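Local structure of putative fimbrium tip subunit Fim1C (Bacteroides ovatus, 4EPS) at residues A[160-165]-A[241-246]; A[292-297]-A[421-426]; A[337-342]-A[453-458]. The protein is probably a component of the fimbrial tip, part of the surface filaments that mediate cell adhesion and biofilm formation. All coordinates share one frame; numbering follows the deposited sequence.

Contact 1 (A[160-165]-A[241-246]); sequences SLVVVK and LDTAEK
Val164 and Leu241 form the tight part of this contact. Leu241 CD1 sits 3.6 Å from Val164 CG2. Leu241 CD1 also lies 4.1 Å from Val164 CG1, and thus meets both branches of the valine. The two side chains cross obliquely. Next to them, Val162 CG2 approaches Thr243 CG2 at 3.9 Å, with the side chains at about a right angle. At chi1 75°, Thr243 CG2 is anti to the carbonyl carbon and turned to the valine, while OG1 sits between the backbone N and the carbonyl carbon and bonds to Asn228 O. Ile230 of strand 229-234 packs on Val162, Leu241 and Thr243 and extends this apolar patch.

The other end is looser and wet. Ser160 OG and Lys246 O stay 4.3 Å apart. A water joins them, giving one hydrogen to Ser160 OG at 3.0 Å and one to Lys246 O at 2.7 Å. The main partner of Ser160 OG is Lys248 O. Thr243 to Lys246 form a type II beta turn, closed by Lys246 N to Thr243 O at 2.9 Å. Lys246 NZ folds back to Asp242 O at 2.8 Å and lies slightly off the carbonyl plane.

Strand 148-174, which carries 160-165, pairs with strands 217-222 and 251-256. Strand 237-242 pairs with 229-234. No hydrogen bond runs directly between the two segments. The contact is therefore face-to-face packing within the fimbrillin-like region, consistent with layered beta structure. Its chemistry is methyl against methyl, without directional bonds, and the polar atoms Ser160 OG and Lys246 O are linked through one water.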
loop_
_atom_site.group_PDB
_atom_site.type_symbol
_atom_site.label_atom_id
_atom_site.label_comp_id
_atom_site.label_asym_id
_atom_site.label_seq_id
_atom_site.Cartn_x
_atom_site.Cartn_y
_atom_site.Cartn_z
ATOM N N SER A 160 8.251 -43.002 9.780
ATOM C CA SER A 160 7.621 -42.110 8.813
ATOM C C SER A 160 7.495 -40.760 9.488
ATOM O O SER A 160 7.702 -40.673 10.700
ATOM C CB SER A 160 6.271 -42.668 8.361
ATOM O OG SER A 160 5.842 -41.939 7.221
ATOM N N LEU A 161 7.185 -39.709 8.734
ATOM C CA LEU A 161 7.130 -38.374 9.328
ATOM C C LEU A 161 5.889 -37.594 8.927
ATOM O O LEU A 161 5.584 -37.466 7.739
ATOM C CB LEU A 161 8.393 -37.592 8.911
ATOM C CG LEU A 161 8.550 -36.169 9.496
ATOM C CD1 LEU A 161 8.774 -36.232 11.040
ATOM C CD2 LEU A 161 9.670 -35.448 8.815
ATOM N N VAL A 162 5.200 -37.039 9.930
ATOM C CA VAL A 162 4.073 -36.137 9.717
ATOM C C VAL A 162 4.651 -34.713 9.778
ATOM O O VAL A 162 5.352 -34.378 10.738
ATOM C CB VAL A 162 2.922 -36.345 10.758
ATOM C CG1 VAL A 162 1.957 -35.136 10.816
ATOM C CG2 VAL A 162 2.140 -37.620 10.467
ATOM N N VAL A 163 4.323 -33.873 8.799
ATOM C CA VAL A 163 4.724 -32.454 8.817
ATOM C C VAL A 163 3.426 -31.637 8.749
ATOM O O VAL A 163 2.608 -31.911 7.866
ATOM C CB VAL A 163 5.717 -32.065 7.686
ATOM C CG1 VAL A 163 6.061 -30.565 7.762
ATOM C CG2 VAL A 163 7.003 -32.915 7.776
ATOM N N VAL A 164 3.218 -30.691 9.692
ATOM C CA VAL A 164 2.009 -29.861 9.702
ATOM C C VAL A 164 2.413 -28.397 9.496
ATOM O O VAL A 164 3.228 -27.874 10.250
ATOM C CB VAL A 164 1.138 -30.014 10.988
ATOM C CG1 VAL A 164 -0.181 -29.241 10.847
ATOM C CG2 VAL A 164 0.883 -31.480 11.337
ATOM N N LYS A 165 1.800 -27.739 8.500
ATOM C CA LYS A 165 2.000 -26.312 8.237
ATOM C C LYS A 165 0.682 -25.584 8.514
ATOM O O LYS A 165 -0.248 -25.655 7.704
ATOM C CB LYS A 165 2.469 -26.093 6.775
ATOM C CG LYS A 165 2.823 -24.636 6.453
ATOM C CD LYS A 165 4.113 -24.237 7.123
ATOM C CE LYS A 165 4.564 -22.874 6.669
ATOM N NZ LYS A 165 5.667 -22.410 7.532
ATOM N N LEU A 241 -6.131 -34.430 10.269
ATOM C CA LEU A 241 -5.037 -34.901 9.442
ATOM C C LEU A 241 -5.149 -36.407 9.362
ATOM O O LEU A 241 -4.899 -37.099 10.352
ATOM C CB LEU A 241 -3.689 -34.451 10.017
ATOM C CG LEU A 241 -3.689 -32.966 10.460
ATOM C CD1 LEU A 241 -2.480 -32.642 11.277
ATOM C CD2 LEU A 241 -3.910 -32.026 9.276
ATOM N N ASP A 242 -5.629 -36.893 8.217
ATOM C CA ASP A 242 -5.787 -38.314 7.961
ATOM C C ASP A 242 -4.437 -38.870 7.540
ATOM O O ASP A 242 -3.987 -38.590 6.426
ATOM C CB ASP A 242 -6.868 -38.540 6.886
ATOM C CG ASP A 242 -8.257 -38.154 7.388
ATOM O OD1 ASP A 242 -8.839 -38.925 8.180
ATOM O OD2 ASP A 242 -8.732 -37.052 7.036
ATOM N N THR A 243 -3.755 -39.602 8.435
ATOM C CA THR A 243 -2.428 -40.159 8.099
ATOM C C THR A 243 -2.552 -41.517 7.376
ATOM O O THR A 243 -1.569 -42.003 6.811
ATOM C CB THR A 243 -1.520 -40.301 9.345
ATOM O OG1 THR A 243 -1.938 -41.423 10.130
ATOM C CG2 THR A 243 -1.453 -39.013 10.189
ATOM N N ALA A 244 -3.730 -42.145 7.420
ATOM C CA ALA A 244 -3.921 -43.465 6.779
ATOM C C ALA A 244 -3.427 -43.452 5.333
ATOM O O ALA A 244 -3.734 -42.525 4.591
ATOM C CB ALA A 244 -5.390 -43.866 6.829
ATOM N N GLU A 245 -2.638 -44.462 4.964
ATOM C CA GLU A 245 -2.047 -44.719 3.626
ATOM C C GLU A 245 -0.939 -43.737 3.249
ATOM O O GLU A 245 -0.396 -43.834 2.145
ATOM C CB GLU A 245 -3.122 -44.724 2.497
ATOM C CG GLU A 245 -4.420 -45.445 2.855
ATOM C CD GLU A 245 -4.288 -46.890 3.301
ATOM O OE1 GLU A 245 -3.198 -47.471 3.116
ATOM O OE2 GLU A 245 -5.300 -47.461 3.767
ATOM N N LYS A 246 -0.588 -42.806 4.148
ATOM C CA LYS A 246 0.414 -41.802 3.790
ATOM C C LYS A 246 1.698 -41.957 4.611
ATOM O O LYS A 246 2.596 -41.124 4.484
ATOM C CB LYS A 246 -0.183 -40.386 3.971
ATOM C CG LYS A 246 -1.448 -40.166 3.138
ATOM C CD LYS A 246 -2.252 -38.986 3.626
ATOM C CE LYS A 246 -3.695 -39.066 3.176
ATOM N NZ LYS A 246 -4.484 -37.936 3.731
HETATM O O HOH W 1 5.229 -40.775 4.486
#

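Contact 2 (A[292-297]-A[421-426]); sequences NCIGIV and PSPSIT
Ile294 meets the loop 421-426 with both its methyls, CG2 and CD1, and the first three residues of the loop pass over them. Pro421 comes first and offers its carbonyl. Pro421 O lies 3.7 Å from Ile294 CD1 and 3.8 Å from Ile294 CG2, so the isoleucine straddles this oxygen in plain van der Waals contact. Ser422 follows and adds its backbone: Ser422 CA is 4.0 Å from Ile294 CD1. Its hydroxyl turns elsewhere and bonds to Glu417 OE1, which ties the loop back to helix 408-419. Pro423 then gives the one apolar side-chain contact. Pro423 CD stands 3.6 Å from Ile294 CD1, where the end of the isoleucine meets the proline ring. The torsion of Ile294 (chi1 64°) puts CG1 between the backbone N and the carbonyl carbon, and the extended chain beyond it carries CD1 to the proline.

The strand is irregular at this point. Ile294 and Gly295 both face Tyr274 on the neighbouring strand 273-275, which makes a classic beta bulge in the antiparallel sheet. Tyr274 also touches Pro423 and Thr426, so the partner strand of the bulge reaches the loop as well. Leu508 of strand 502-509 packs on Ile294, Ser422 and Thr426.

Past Pro423 the chain bends in a type I beta turn, with Ser424 and Ile425 at its corners. Thr426 closes it. Pro423 O accepts twice from this residue, from Thr426 N at 3.1 Å and from Thr426 OG1 at 2.8 Å. The hydroxyl lies in the carbonyl plane, with an angle of 147° at the oxygen. Thr426 OG1 has a further, weak bond with Gly428 N.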
loop_
_atom_site.group_PDB
_atom_site.type_symbol
_atom_site.label_atom_id
_atom_site.label_comp_id
_atom_site.label_asym_id
_atom_site.label_seq_id
_atom_site.Cartn_x
_atom_site.Cartn_y
_atom_site.Cartn_z
ATOM N N ASN A 292 -9.860 -12.497 20.807
ATOM C CA ASN A 292 -8.403 -12.480 20.733
ATOM C C ASN A 292 -7.814 -11.071 20.502
ATOM O O ASN A 292 -6.612 -10.975 20.262
ATOM C CB ASN A 292 -7.884 -13.451 19.664
ATOM C CG ASN A 292 -8.189 -14.897 20.002
ATOM O OD1 ASN A 292 -8.835 -15.609 19.240
ATOM N ND2 ASN A 292 -7.820 -15.328 21.195
ATOM N N CYS A 293 -8.618 -9.997 20.620
ATOM C CA CYS A 293 -8.053 -8.632 20.518
ATOM C C CYS A 293 -7.352 -8.359 21.853
ATOM O O CYS A 293 -7.963 -8.584 22.914
ATOM C CB CYS A 293 -9.111 -7.572 20.213
ATOM S SG CYS A 293 -8.414 -5.906 19.970
ATOM N N ILE A 294 -6.074 -7.973 21.819
ATOM C CA ILE A 294 -5.330 -7.782 23.089
ATOM C C ILE A 294 -4.943 -6.322 23.314
ATOM O O ILE A 294 -4.528 -5.958 24.428
ATOM C CB ILE A 294 -4.086 -8.705 23.173
ATOM C CG1 ILE A 294 -3.050 -8.366 22.077
ATOM C CG2 ILE A 294 -4.516 -10.216 23.137
ATOM C CD1 ILE A 294 -1.655 -9.041 22.260
ATOM N N GLY A 295 -5.053 -5.498 22.278
ATOM C CA GLY A 295 -4.666 -4.095 22.447
ATOM C C GLY A 295 -4.866 -3.257 21.203
ATOM O O GLY A 295 -5.432 -3.730 20.205
ATOM N N ILE A 296 -4.446 -1.996 21.296
ATOM C CA ILE A 296 -4.518 -1.006 20.212
ATOM C C ILE A 296 -3.103 -0.496 19.927
ATOM O O ILE A 296 -2.368 -0.145 20.852
ATOM C CB ILE A 296 -5.458 0.193 20.632
ATOM C CG1 ILE A 296 -6.910 -0.287 21.021
ATOM C CG2 ILE A 296 -5.499 1.290 19.561
ATOM C CD1 ILE A 296 -7.650 -1.049 20.040
ATOM N N VAL A 297 -2.766 -0.357 18.659
ATOM C CA VAL A 297 -1.463 0.224 18.283
ATOM C C VAL A 297 -1.476 1.670 18.755
ATOM O O VAL A 297 -2.373 2.436 18.362
ATOM C CB VAL A 297 -1.239 0.117 16.753
ATOM C CG1 VAL A 297 0.036 0.869 16.326
ATOM C CG2 VAL A 297 -1.165 -1.360 16.322
ATOM N N PRO A 421 -2.961 -12.691 26.272
ATOM C CA PRO A 421 -1.595 -13.163 26.033
ATOM C C PRO A 421 -0.939 -12.481 24.853
ATOM O O PRO A 421 -1.491 -12.417 23.744
ATOM C CB PRO A 421 -1.754 -14.687 25.810
ATOM C CG PRO A 421 -3.186 -14.895 25.523
ATOM C CD PRO A 421 -3.937 -13.810 26.222
ATOM N N SER A 422 0.259 -11.975 25.112
ATOM C CA SER A 422 1.067 -11.300 24.109
ATOM C C SER A 422 1.661 -12.333 23.117
ATOM O O SER A 422 2.055 -13.438 23.527
ATOM C CB SER A 422 2.182 -10.495 24.779
ATOM O OG SER A 422 3.050 -11.340 25.516
ATOM N N PRO A 423 1.777 -11.976 21.824
ATOM C CA PRO A 423 2.385 -12.917 20.851
ATOM C C PRO A 423 3.860 -13.161 21.183
ATOM O O PRO A 423 4.528 -12.273 21.711
ATOM C CB PRO A 423 2.257 -12.170 19.507
ATOM C CG PRO A 423 1.201 -11.121 19.723
ATOM C CD PRO A 423 1.336 -10.725 21.171
ATOM N N SER A 424 4.393 -14.347 20.824
ATOM C CA SER A 424 5.800 -14.712 21.091
ATOM C C SER A 424 6.791 -13.785 20.380
ATOM O O SER A 424 7.918 -13.609 20.845
ATOM C CB SER A 424 6.050 -16.161 20.640
ATOM O OG SER A 424 5.825 -16.282 19.238
ATOM N N ILE A 425 6.373 -13.171 19.267
ATOM C CA ILE A 425 7.237 -12.274 18.485
ATOM C C ILE A 425 7.367 -10.868 19.112
ATOM O O ILE A 425 8.141 -10.061 18.609
ATOM C CB ILE A 425 6.737 -12.169 17.025
ATOM C CG1 ILE A 425 5.265 -11.654 16.954
ATOM C CG2 ILE A 425 6.938 -13.547 16.309
ATOM C CD1 ILE A 425 4.771 -11.270 15.574
ATOM N N THR A 426 6.617 -10.580 20.166
ATOM C CA THR A 426 6.660 -9.255 20.825
ATOM C C THR A 426 7.541 -9.261 22.077
ATOM O O THR A 426 8.037 -10.305 22.504
ATOM C CB THR A 426 5.222 -8.796 21.202
ATOM O OG1 THR A 426 4.731 -9.568 22.314
ATOM C CG2 THR A 426 4.263 -8.831 20.012
#

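Contact 3 (A[337-342]-A[453-458]); sequences MSLYTE and TKLIKV
Leu339 and Leu455 both hold CG anti to the carbonyl carbon (chi1 -61° and -70°), and this swings their branched ends together. The side chains run past each other in opposite directions, and Leu339 CD2 lies 3.5 Å from Leu455 CD2. Selenomethionine Met337 is extended as far as SE and then bends (chi3 66°). The bend sets Met337 CE 3.9 Å from Leu455 CD1, on the other branch of that leucine. Leu339 also crosses Val458 at about a right angle. Val458 CG2 sits in the fork of Leu339, 3.8 Å from both CD1 and CD2. Leu339 CD1 further rests 3.7 Å from Val458 O. Cutting Leu339 back to an alanine would probably open a gap and leave Leu455 CD2 and Val458 CG2 without their methyl partners.

Ser338 OG bonds to Tyr340 O at 2.8 Å, on a lone pair in the carbonyl plane, and also pairs with Phe506 N. Arg505 of strand 502-509 touches Met337 and Leu455. On the helix, Thr453 and Lys457 are packed by Asp444 of the second subunit. No hydrogen bond crosses between the segments. The side-chain contacts are all apolar, as is typical of an amphipathic helix, here 446-458, laid on one face of an antiparallel beta sheet.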
loop_
_atom_site.group_PDB
_atom_site.type_symbol
_atom_site.label_atom_id
_atom_site.label_comp_id
_atom_site.label_asym_id
_atom_site.label_seq_id
_atom_site.Cartn_x
_atom_site.Cartn_y
_atom_site.Cartn_z
HETATM N N MSE A 337 -0.896 -0.652 23.229
HETATM C CA MSE A 337 -1.415 -0.488 24.587
HETATM C C MSE A 337 -2.485 -1.557 24.837
HETATM O O MSE A 337 -3.374 -1.753 24.012
HETATM C CB MSE A 337 -2.002 0.906 24.808
HETATM C CG MSE A 337 -2.412 1.118 26.276
HETATM SE SE MSE A 337 -3.140 2.893 26.530
HETATM C CE MSE A 337 -4.713 2.669 25.449
ATOM N N SER A 338 -2.442 -2.167 26.010
ATOM C CA SER A 338 -3.359 -3.212 26.432
ATOM C C SER A 338 -4.802 -2.740 26.507
ATOM O O SER A 338 -5.042 -1.621 26.939
ATOM C CB SER A 338 -2.951 -3.696 27.836
ATOM O OG SER A 338 -3.149 -2.678 28.835
ATOM N N LEU A 339 -5.770 -3.634 26.189
ATOM C CA LEU A 339 -7.186 -3.397 26.525
ATOM C C LEU A 339 -7.338 -3.515 28.049
ATOM O O LEU A 339 -8.295 -3.006 28.642
ATOM C CB LEU A 339 -8.099 -4.448 25.863
ATOM C CG LEU A 339 -8.078 -4.510 24.330
ATOM C CD1 LEU A 339 -9.211 -5.411 23.807
ATOM C CD2 LEU A 339 -8.203 -3.125 23.715
ATOM N N TYR A 340 -6.433 -4.284 28.656
ATOM C CA TYR A 340 -6.406 -4.494 30.108
ATOM C C TYR A 340 -6.231 -3.190 30.851
ATOM O O TYR A 340 -5.377 -2.368 30.486
ATOM C CB TYR A 340 -5.246 -5.437 30.483
ATOM C CG TYR A 340 -5.075 -5.672 31.979
ATOM C CD1 TYR A 340 -4.333 -4.786 32.768
ATOM C CD2 TYR A 340 -5.686 -6.751 32.613
ATOM C CE1 TYR A 340 -4.213 -4.967 34.148
ATOM C CE2 TYR A 340 -5.534 -6.967 33.988
ATOM C CZ TYR A 340 -4.802 -6.067 34.748
ATOM O OH TYR A 340 -4.651 -6.261 36.096
ATOM N N THR A 341 -7.006 -3.004 31.923
ATOM C CA THR A 341 -6.801 -1.859 32.825
ATOM C C THR A 341 -7.391 -2.190 34.199
ATOM O O THR A 341 -8.507 -2.708 34.301
ATOM C CB THR A 341 -7.293 -0.504 32.285
ATOM O OG1 THR A 341 -6.890 0.524 33.204
ATOM C CG2 THR A 341 -8.823 -0.441 32.056
ATOM N N GLU A 342 -6.625 -1.895 35.243
ATOM C CA GLU A 342 -7.046 -2.066 36.639
ATOM C C GLU A 342 -6.378 -1.002 37.449
ATOM O O GLU A 342 -5.404 -0.417 36.979
ATOM C CB GLU A 342 -6.662 -3.461 37.204
ATOM C CG GLU A 342 -7.351 -4.678 36.597
ATOM C CD GLU A 342 -8.868 -4.761 36.613
ATOM O OE1 GLU A 342 -9.497 -4.208 37.544
ATOM O OE2 GLU A 342 -9.426 -5.399 35.691
ATOM N N THR A 453 -11.756 5.958 20.957
ATOM C CA THR A 453 -12.738 5.592 19.905
ATOM C C THR A 453 -12.567 4.131 19.430
ATOM O O THR A 453 -13.515 3.540 18.885
ATOM C CB THR A 453 -12.632 6.549 18.715
ATOM O OG1 THR A 453 -11.281 6.544 18.237
ATOM C CG2 THR A 453 -13.113 7.980 19.075
ATOM N N LYS A 454 -11.374 3.543 19.642
ATOM C CA LYS A 454 -11.122 2.134 19.280
ATOM C C LYS A 454 -11.381 1.242 20.473
ATOM O O LYS A 454 -12.029 0.209 20.349
ATOM C CB LYS A 454 -9.666 1.906 18.785
ATOM C CG LYS A 454 -9.176 2.933 17.790
ATOM C CD LYS A 454 -9.990 2.967 16.474
ATOM C CE LYS A 454 -9.365 3.961 15.516
ATOM N NZ LYS A 454 -9.370 5.348 16.067
ATOM N N LEU A 455 -10.874 1.649 21.645
ATOM C CA LEU A 455 -11.066 0.860 22.858
ATOM C C LEU A 455 -12.544 0.532 23.100
ATOM O O LEU A 455 -12.865 -0.609 23.418
ATOM C CB LEU A 455 -10.501 1.599 24.078
ATOM C CG LEU A 455 -8.988 1.708 24.155
ATOM C CD1 LEU A 455 -8.567 2.588 25.369
ATOM C CD2 LEU A 455 -8.349 0.326 24.305
ATOM N N ILE A 456 -13.427 1.511 22.926
ATOM C CA ILE A 456 -14.869 1.327 23.192
ATOM C C ILE A 456 -15.527 0.288 22.243
ATOM O O ILE A 456 -16.585 -0.235 22.567
ATOM C CB ILE A 456 -15.602 2.708 23.160
ATOM C CG1 ILE A 456 -16.994 2.673 23.882
ATOM C CG2 ILE A 456 -15.720 3.284 21.761
ATOM C CD1 ILE A 456 -16.938 2.448 25.443
ATOM N N LYS A 457 -14.897 -0.029 21.096
ATOM C CA LYS A 457 -15.448 -1.011 20.146
ATOM C C LYS A 457 -15.067 -2.441 20.510
ATOM O O LYS A 457 -15.709 -3.372 20.031
ATOM C CB LYS A 457 -14.964 -0.700 18.719
ATOM C CG LYS A 457 -15.455 0.649 18.212
ATOM C CD LYS A 457 -15.384 0.725 16.699
ATOM C CE LYS A 457 -15.719 2.106 16.205
ATOM N NZ LYS A 457 -15.312 2.277 14.784
ATOM N N VAL A 458 -14.004 -2.638 21.321
ATOM C CA VAL A 458 -13.516 -3.996 21.653
ATOM C C VAL A 458 -13.405 -4.268 23.164
ATOM O O VAL A 458 -12.952 -5.355 23.565
ATOM C CB VAL A 458 -12.148 -4.306 20.992
ATOM C CG1 VAL A 458 -12.295 -4.506 19.475
ATOM C CG2 VAL A 458 -11.110 -3.226 21.315
#

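How the contacts relate
Contact 1 comes first along the chain and stands apart, in the fimbrillin-like region. Its centre is about 32 Å from that of contact 2 and about 42 Å from that of contact 3. Contacts 2 and 3 are only about 12 Å apart between centres, and their segments alternate in sequence. They share the six-stranded antiparallel sheet, where strands 293-300 and 334-338 are neighbours. Ile296 O and Met337 N, 2.8 Å apart, probably form a hydrogen bond between them. Ile296 also packs on Leu455. Loop 421-426 and helix 446-458 thus both attach to this sheet, so both belong to the C-terminal part of the chain, and neither touches contact 1.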